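Local coordinates for protein apical membrane antigen 1, putative (Toxoplasma gondii, PDB 2X2Z) that takes part in host cell invasion as the parasite-surface component of the moving junction formed with rhoptry neck proteins, at residues A[37-42]-A[298-303]; A[43-48]-A[291-296]; A[123-128]-A[215-220]. All blocks are in the same frame, centred on the assembly; numbering follows the deposited sequence.

Overall arrangement
Contacts 1 and 2 join domain I to domain II. Contact 3 lies within domain I. Strand 38-42 (contact 1) and strand 45-49 (contact 2) of one hairpin meet a single long loop between helix 258-267 and strand 308-313. The centres of contacts 1 and 2 are about 10 Å apart. They also touch directly: Lys40 O is 2.8 Å from Tyr47 N, and Pro299 O is 3.0 Å from Arg48 NH2. Contact 3 is separate, with its centre about 24 Å from that of contact 1 and about 29 Å from that of contact 2. In contact 1, the side chain of His300 is about 14 Å from a bound NAG (N-acetylglucosamine). This sugar is an N-linked glycan on Asn23 and marks no binding pocket.

Contact 1: residues A[37-42]-A[298-303]; sequences GQDKEV and QPHSGG
Gln38 O and His300 NE2 are joined by one water. The water probably donates to Gln38 O, at 2.7 Å. It lies 3.1 Å from His300 NE2, in the plane of the imidazole and at its edge. One face of the same ring rests on Gly37. Gly37 CA stands 4.2 Å from the His300 ring centroid and makes a CH-pi contact. Gly37 O comes over the same face, 2.9 Å from His300 CE1. The carbonyl thus meets the ring from above and does not accept from its nitrogens. Asp39 OD2 sits near the ring plane at another part of the edge, 4.0 Å from His300 CE1. The nearby carboxylate of Asp39 might favour a protonated imidazole.

This carboxylate also meets the amide end of Gln298. The two side chains come from opposite directions and their flat ends are nearly coplanar, 12° apart. Asp39 CG is anti to the carbonyl carbon (chi1 -64°), which turns the carboxylate to the loop. Asp39 OD1 also makes a weak hydrogen bond with His294 ND1. The buried area is small and the contact lies at the surface. Gly37 and Gln38 form a classic beta bulge opposite Glu49. Here the domain II loop of AMA1 lies against the bulged start of a domain I beta hairpin.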
# COMPACT_ATOMS: atom_id res chain seq x y z
N GLY A 37 1.27 11.81 5.85
CA GLY A 37 2.41 12.53 5.29
C GLY A 37 2.29 14.06 5.20
O GLY A 37 3.26 14.74 4.87
N GLN A 38 1.10 14.60 5.39
CA GLN A 38 0.88 16.07 5.31
C GLN A 38 0.29 16.63 6.62
O GLN A 38 0.03 15.90 7.59
CB GLN A 38 -0.06 16.40 4.14
CG GLN A 38 0.66 16.42 2.83
CD GLN A 38 -0.22 16.58 1.63
OE1 GLN A 38 -1.44 16.60 1.72
NE2 GLN A 38 0.40 16.70 0.47
N ASP A 39 0.10 17.95 6.66
CA ASP A 39 -0.38 18.62 7.87
C ASP A 39 -1.33 19.66 7.39
O ASP A 39 -1.05 20.31 6.38
CB ASP A 39 0.73 19.29 8.64
CG ASP A 39 1.75 18.28 9.18
OD1 ASP A 39 1.43 17.51 10.14
OD2 ASP A 39 2.88 18.30 8.63
N LYS A 40 -2.47 19.77 8.08
CA LYS A 40 -3.47 20.76 7.73
C LYS A 40 -4.14 21.25 9.01
O LYS A 40 -4.42 20.45 9.96
CB LYS A 40 -4.55 20.21 6.75
CG LYS A 40 -4.06 19.63 5.49
CD LYS A 40 -3.94 20.75 4.41
CE LYS A 40 -2.97 20.36 3.30
NZ LYS A 40 -3.66 19.26 2.53
N GLU A 41 -4.33 22.56 9.05
CA GLU A 41 -5.03 23.16 10.17
C GLU A 41 -6.53 23.24 9.92
O GLU A 41 -6.98 23.60 8.82
CB GLU A 41 -4.48 24.57 10.41
CG GLU A 41 -4.94 25.24 11.70
CD GLU A 41 -4.57 26.72 11.67
OE1 GLU A 41 -5.39 27.53 11.08
OE2 GLU A 41 -3.45 27.01 12.15
N VAL A 42 -7.30 22.89 10.95
CA VAL A 42 -8.75 22.93 10.93
C VAL A 42 -9.21 23.46 12.31
O VAL A 42 -8.81 22.93 13.37
CB VAL A 42 -9.42 21.55 10.74
CG1 VAL A 42 -10.91 21.72 10.80
CG2 VAL A 42 -8.98 20.92 9.42
N GLN A 298 7.27 14.16 14.69
CA GLN A 298 6.60 13.20 13.78
C GLN A 298 7.51 12.75 12.63
O GLN A 298 8.25 13.57 12.08
CB GLN A 298 5.29 13.81 13.22
CG GLN A 298 5.41 14.87 12.17
CD GLN A 298 4.12 15.71 12.00
OE1 GLN A 298 3.96 16.45 11.00
NE2 GLN A 298 3.20 15.59 12.96
N PRO A 299 7.49 11.45 12.27
CA PRO A 299 8.30 11.12 11.10
C PRO A 299 7.50 11.25 9.82
O PRO A 299 6.29 11.05 9.81
CB PRO A 299 8.68 9.65 11.32
CG PRO A 299 7.65 9.11 12.21
CD PRO A 299 6.97 10.23 12.94
N HIS A 300 8.20 11.54 8.75
CA HIS A 300 7.63 11.41 7.43
C HIS A 300 8.55 10.42 6.76
O HIS A 300 9.70 10.72 6.56
CB HIS A 300 7.62 12.73 6.71
CG HIS A 300 6.48 13.60 7.10
ND1 HIS A 300 6.22 14.81 6.48
CD2 HIS A 300 5.50 13.43 8.02
CE1 HIS A 300 5.16 15.36 7.03
NE2 HIS A 300 4.72 14.55 7.98
N SER A 301 8.05 9.22 6.46
CA SER A 301 8.87 8.23 5.77
C SER A 301 9.09 8.65 4.32
O SER A 301 10.09 8.25 3.71
CB SER A 301 8.20 6.83 5.79
OG SER A 301 6.97 6.90 5.15
N GLY A 302 8.17 9.44 3.77
CA GLY A 302 8.25 9.83 2.31
C GLY A 302 8.18 8.57 1.45
O GLY A 302 8.58 8.54 0.25
N GLY A 303 7.76 7.46 2.09
CA GLY A 303 7.61 6.21 1.37
C GLY A 303 8.79 5.29 1.38
O GLY A 303 8.77 4.24 0.77
O HOH W 1 1.96 14.88 9.25

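Contact 2: residues A[43-48]-A[291-296]; sequences DGTLYR and WPLHQS
Tyr47 and Trp291 form the tightly packed part of this contact. The edge of the indole points at the phenol face in a T-shaped stack, with ring planes at 89°. Trp291 CE3 stands over the centre of the Tyr47 ring, 3.7 Å from Tyr47 CD1. Trp291 CB closes on the same phenol, 3.7 Å from Tyr47 CD2. Pro292 O lies at the phenol edge, in its plane. The Leu293 side chain lies beside that of Tyr47, pointing the same way, and its CD2 comes to 3.8 Å from Tyr47 CE2. The indole is buried: it also stacks on Tyr150, and its NE1 donates to Tyr167 O.

The backbones meet in a single beta bridge between Tyr47 and Leu293. Arg48 N donates to Pro292 O at 2.9 Å and His294 N to Leu46 O at 3.0 Å, both nearly straight. The touching parts, 45-48 and 291-294, run 95° apart, so the domain II loop of AMA1 crosses the domain I hairpin strand and does not extend its sheet. Arg48 CG and CD pass beside Leu293 O. The guanidinium goes on to Asp274 O, which NH1 binds.

Leu46 and His294 make a second close but shallower patch at the rim. Leu46 CG is anti to the backbone N (chi1 -158°), and its side chain lies beside that of His294, pointing the same way. Leu46 CD2 covers one imidazole face, 3.6 Å from the ring centroid. The loose side is Thr45, with one methyl contact from its CG2 to Leu293 CD2 at 3.9 Å.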
# COMPACT_ATOMS: atom_id res chain seq x y z
N ASP A 43 -10.02 24.54 12.25
CA ASP A 43 -10.47 25.27 13.43
C ASP A 43 -9.33 25.61 14.37
O ASP A 43 -9.46 25.41 15.58
CB ASP A 43 -11.52 24.47 14.23
CG ASP A 43 -12.83 24.29 13.48
OD1 ASP A 43 -13.23 25.16 12.61
OD2 ASP A 43 -13.45 23.23 13.78
N GLY A 44 -8.20 26.07 13.82
CA GLY A 44 -7.11 26.62 14.63
C GLY A 44 -6.23 25.53 15.23
O GLY A 44 -5.30 25.82 16.01
N THR A 45 -6.49 24.26 14.87
CA THR A 45 -5.67 23.14 15.37
C THR A 45 -4.95 22.40 14.21
O THR A 45 -5.56 22.09 13.18
CB THR A 45 -6.48 22.18 16.30
OG1 THR A 45 -7.00 22.92 17.43
CG2 THR A 45 -5.60 21.00 16.83
N LEU A 46 -3.65 22.17 14.36
CA LEU A 46 -2.87 21.46 13.33
C LEU A 46 -2.96 19.91 13.38
O LEU A 46 -2.51 19.27 14.36
CB LEU A 46 -1.42 21.92 13.38
CG LEU A 46 -0.60 21.72 12.10
CD1 LEU A 46 -1.27 22.35 10.81
CD2 LEU A 46 0.82 22.26 12.33
N TYR A 47 -3.51 19.32 12.32
CA TYR A 47 -3.72 17.85 12.22
C TYR A 47 -2.88 17.19 11.13
O TYR A 47 -2.52 17.81 10.10
CB TYR A 47 -5.19 17.53 11.92
CG TYR A 47 -6.11 17.99 13.03
CD1 TYR A 47 -6.82 19.17 12.91
CD2 TYR A 47 -6.24 17.25 14.23
CE1 TYR A 47 -7.66 19.61 13.90
CE2 TYR A 47 -7.07 17.71 15.26
CZ TYR A 47 -7.78 18.90 15.08
OH TYR A 47 -8.63 19.38 16.07
N ARG A 48 -2.58 15.91 11.33
CA ARG A 48 -1.84 15.13 10.37
C ARG A 48 -2.89 14.61 9.42
O ARG A 48 -4.06 14.34 9.82
CB ARG A 48 -1.10 14.00 11.07
CG ARG A 48 -0.01 14.49 12.05
CD ARG A 48 0.87 13.36 12.49
NE ARG A 48 1.85 13.11 11.43
CZ ARG A 48 2.64 12.07 11.34
NH1 ARG A 48 2.68 11.13 12.33
NH2 ARG A 48 3.44 12.00 10.27
N TRP A 291 -8.71 12.81 14.66
CA TRP A 291 -7.58 12.89 13.74
C TRP A 291 -6.28 12.97 14.56
O TRP A 291 -6.30 13.59 15.58
CB TRP A 291 -7.72 14.15 12.84
CG TRP A 291 -9.10 14.28 12.16
CD1 TRP A 291 -9.87 13.25 11.69
CD2 TRP A 291 -9.83 15.49 11.84
NE1 TRP A 291 -11.04 13.71 11.15
CE2 TRP A 291 -11.05 15.08 11.20
CE3 TRP A 291 -9.60 16.86 12.04
CZ2 TRP A 291 -12.02 16.00 10.74
CZ3 TRP A 291 -10.58 17.80 11.57
CH2 TRP A 291 -11.77 17.36 10.92
N PRO A 292 -5.16 12.43 14.08
CA PRO A 292 -3.89 12.59 14.76
C PRO A 292 -3.45 14.05 14.82
O PRO A 292 -3.66 14.85 13.83
CB PRO A 292 -2.90 11.86 13.86
CG PRO A 292 -3.76 11.05 12.88
CD PRO A 292 -4.94 11.96 12.69
N LEU A 293 -2.86 14.41 15.95
CA LEU A 293 -2.35 15.75 16.12
C LEU A 293 -0.96 15.86 15.53
O LEU A 293 -0.18 14.93 15.62
CB LEU A 293 -2.35 16.15 17.59
CG LEU A 293 -3.70 16.18 18.32
CD1 LEU A 293 -3.48 16.04 19.85
CD2 LEU A 293 -4.45 17.43 18.03
N HIS A 294 -0.67 17.00 14.91
CA HIS A 294 0.72 17.38 14.56
C HIS A 294 1.64 17.28 15.80
O HIS A 294 1.24 17.57 16.90
CB HIS A 294 0.72 18.81 13.99
CG HIS A 294 2.10 19.34 13.75
ND1 HIS A 294 2.74 19.19 12.54
CD2 HIS A 294 2.96 20.02 14.55
CE1 HIS A 294 3.93 19.77 12.61
NE2 HIS A 294 4.09 20.28 13.81
N GLN A 295 2.84 16.77 15.61
CA GLN A 295 3.85 16.64 16.68
C GLN A 295 5.14 17.07 16.02
O GLN A 295 5.41 16.58 14.91
CB GLN A 295 4.07 15.18 17.07
CG GLN A 295 2.96 14.55 17.86
CD GLN A 295 3.22 13.06 18.15
OE1 GLN A 295 4.33 12.63 18.49
NE2 GLN A 295 2.18 12.28 18.03
N SER A 296 5.93 17.91 16.70
CA SER A 296 7.27 18.38 16.26
C SER A 296 8.12 17.24 15.71
O SER A 296 8.68 17.32 14.61
CB SER A 296 8.07 19.04 17.45
OG SER A 296 7.42 20.18 18.03

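Contact 3: residues A[123-128]-A[215-220]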
# COMPACT_ATOMS: atom_id res chain seq x y z
N LYS A 123 -14.37 12.87 -13.21
CA LYS A 123 -13.61 12.65 -14.44
C LYS A 123 -12.87 11.33 -14.54
O LYS A 123 -12.49 10.97 -15.64
CB LYS A 123 -12.63 13.79 -14.75
CG LYS A 123 -13.28 14.91 -15.57
CD LYS A 123 -13.60 16.10 -14.72
CE LYS A 123 -14.17 17.25 -15.56
NZ LYS A 123 -15.62 17.00 -15.94
N ALA A 124 -12.64 10.64 -13.42
CA ALA A 124 -11.81 9.43 -13.50
C ALA A 124 -12.38 8.42 -14.46
O ALA A 124 -13.59 8.23 -14.57
CB ALA A 124 -11.62 8.79 -12.09
N SER A 125 -11.48 7.72 -15.13
CA SER A 125 -11.88 6.63 -16.01
C SER A 125 -12.05 5.22 -15.42
O SER A 125 -12.61 4.38 -16.09
CB SER A 125 -10.97 6.61 -17.24
OG SER A 125 -9.65 6.20 -16.91
N THR A 126 -11.62 4.95 -14.17
CA THR A 126 -11.83 3.64 -13.58
C THR A 126 -12.67 3.77 -12.32
O THR A 126 -12.67 4.81 -11.68
CB THR A 126 -10.50 2.96 -13.13
OG1 THR A 126 -9.83 3.80 -12.18
CG2 THR A 126 -9.59 2.72 -14.28
N ASP A 127 -13.36 2.69 -11.92
CA ASP A 127 -14.09 2.72 -10.63
C ASP A 127 -13.25 3.08 -9.41
O ASP A 127 -13.67 3.91 -8.60
CB ASP A 127 -14.87 1.41 -10.44
CG ASP A 127 -16.00 1.29 -11.44
OD1 ASP A 127 -16.67 0.24 -11.51
OD2 ASP A 127 -16.24 2.30 -12.16
N LEU A 128 -12.06 2.49 -9.27
CA LEU A 128 -11.24 2.83 -8.09
C LEU A 128 -10.89 4.33 -8.16
O LEU A 128 -10.89 5.06 -7.15
CB LEU A 128 -9.93 2.04 -8.07
CG LEU A 128 -9.27 1.77 -6.72
CD1 LEU A 128 -7.77 1.58 -6.89
CD2 LEU A 128 -9.68 2.72 -5.56
N ASN A 215 -5.02 13.43 -9.21
CA ASN A 215 -4.95 13.06 -10.62
C ASN A 215 -5.37 11.57 -10.70
O ASN A 215 -4.52 10.68 -10.77
CB ASN A 215 -3.53 13.28 -11.16
CG ASN A 215 -3.13 14.77 -11.22
OD1 ASN A 215 -2.30 15.22 -10.43
ND2 ASN A 215 -3.68 15.52 -12.18
N PRO A 216 -6.69 11.31 -10.71
CA PRO A 216 -7.29 10.02 -10.39
C PRO A 216 -7.01 8.93 -11.43
O PRO A 216 -7.45 7.80 -11.28
CB PRO A 216 -8.78 10.36 -10.27
CG PRO A 216 -8.97 11.47 -11.31
CD PRO A 216 -7.67 12.23 -11.34
N ASP A 217 -6.25 9.23 -12.49
CA ASP A 217 -5.94 8.14 -13.44
C ASP A 217 -4.47 7.77 -13.31
O ASP A 217 -4.08 6.71 -13.80
CB ASP A 217 -6.24 8.46 -14.92
CG ASP A 217 -7.73 8.54 -15.24
OD1 ASP A 217 -8.59 7.92 -14.59
OD2 ASP A 217 -8.05 9.24 -16.22
N ALA A 218 -3.67 8.59 -12.62
CA ALA A 218 -2.24 8.36 -12.54
C ALA A 218 -1.84 7.02 -11.84
O ALA A 218 -0.79 6.46 -12.18
CB ALA A 218 -1.54 9.54 -11.84
N PHE A 219 -2.69 6.49 -10.96
CA PHE A 219 -2.28 5.35 -10.12
C PHE A 219 -2.16 4.11 -10.98
O PHE A 219 -1.41 3.16 -10.68
CB PHE A 219 -3.25 5.15 -8.95
CG PHE A 219 -4.56 4.55 -9.38
CD1 PHE A 219 -4.67 3.15 -9.52
CD2 PHE A 219 -5.66 5.35 -9.61
CE1 PHE A 219 -5.88 2.54 -9.93
CE2 PHE A 219 -6.91 4.79 -10.05
CZ PHE A 219 -7.01 3.36 -10.21
N ILE A 220 -2.89 4.14 -12.09
CA ILE A 220 -3.06 2.97 -12.93
C ILE A 220 -1.71 2.54 -13.50
O ILE A 220 -1.40 1.33 -13.59
CB ILE A 220 -3.98 3.29 -14.13
CG1 ILE A 220 -5.41 3.56 -13.64
CG2 ILE A 220 -3.95 2.18 -15.13
CD1 ILE A 220 -6.22 4.36 -14.62
O HOH W 2 -8.65 6.23 -12.71
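The ring of Phe219 has CG1 of its own neighbour Ile220 over one face, toward the rim, and Thr126 OG1 from across the contact at its edge, near the plane. Thr126 OG1 is 3.5 Å from Phe219 CZ. Leu128 CD1 approaches the ring obliquely, 3.7 Å from Phe219 CE1. Thr126 is the N-cap of helix 127-136 in domain I. The contact packs the start of this helix against the type I turn 215-218 and the short helix after it.

Thr126 OG1 lies between the backbone N and the carbonyl carbon (chi1 59°). There it accepts from Gly129 N as the cap. The same hydroxyl appears to donate to a water whose exact place is doubtful, since it sits unusually close to Pro216 O and Asp217 OD1. Thr126 CG2 meets Ile220 CD1 tip to tip at 3.8 Å. At the other end, Ala124 CB packs on Pro216 CB at 3.7 Å.

Asp217 closes the polar side of this largely buried contact. Its OD1 takes two donors from Ser125. The hydroxyl bond, Ser125 OG to Asp217 OD1, is weak. The backbone bond is firm: Ser125 N reaches the syn lone pair of Asp217 OD1 at 2.9 Å, with an angle of 165° at the hydrogen.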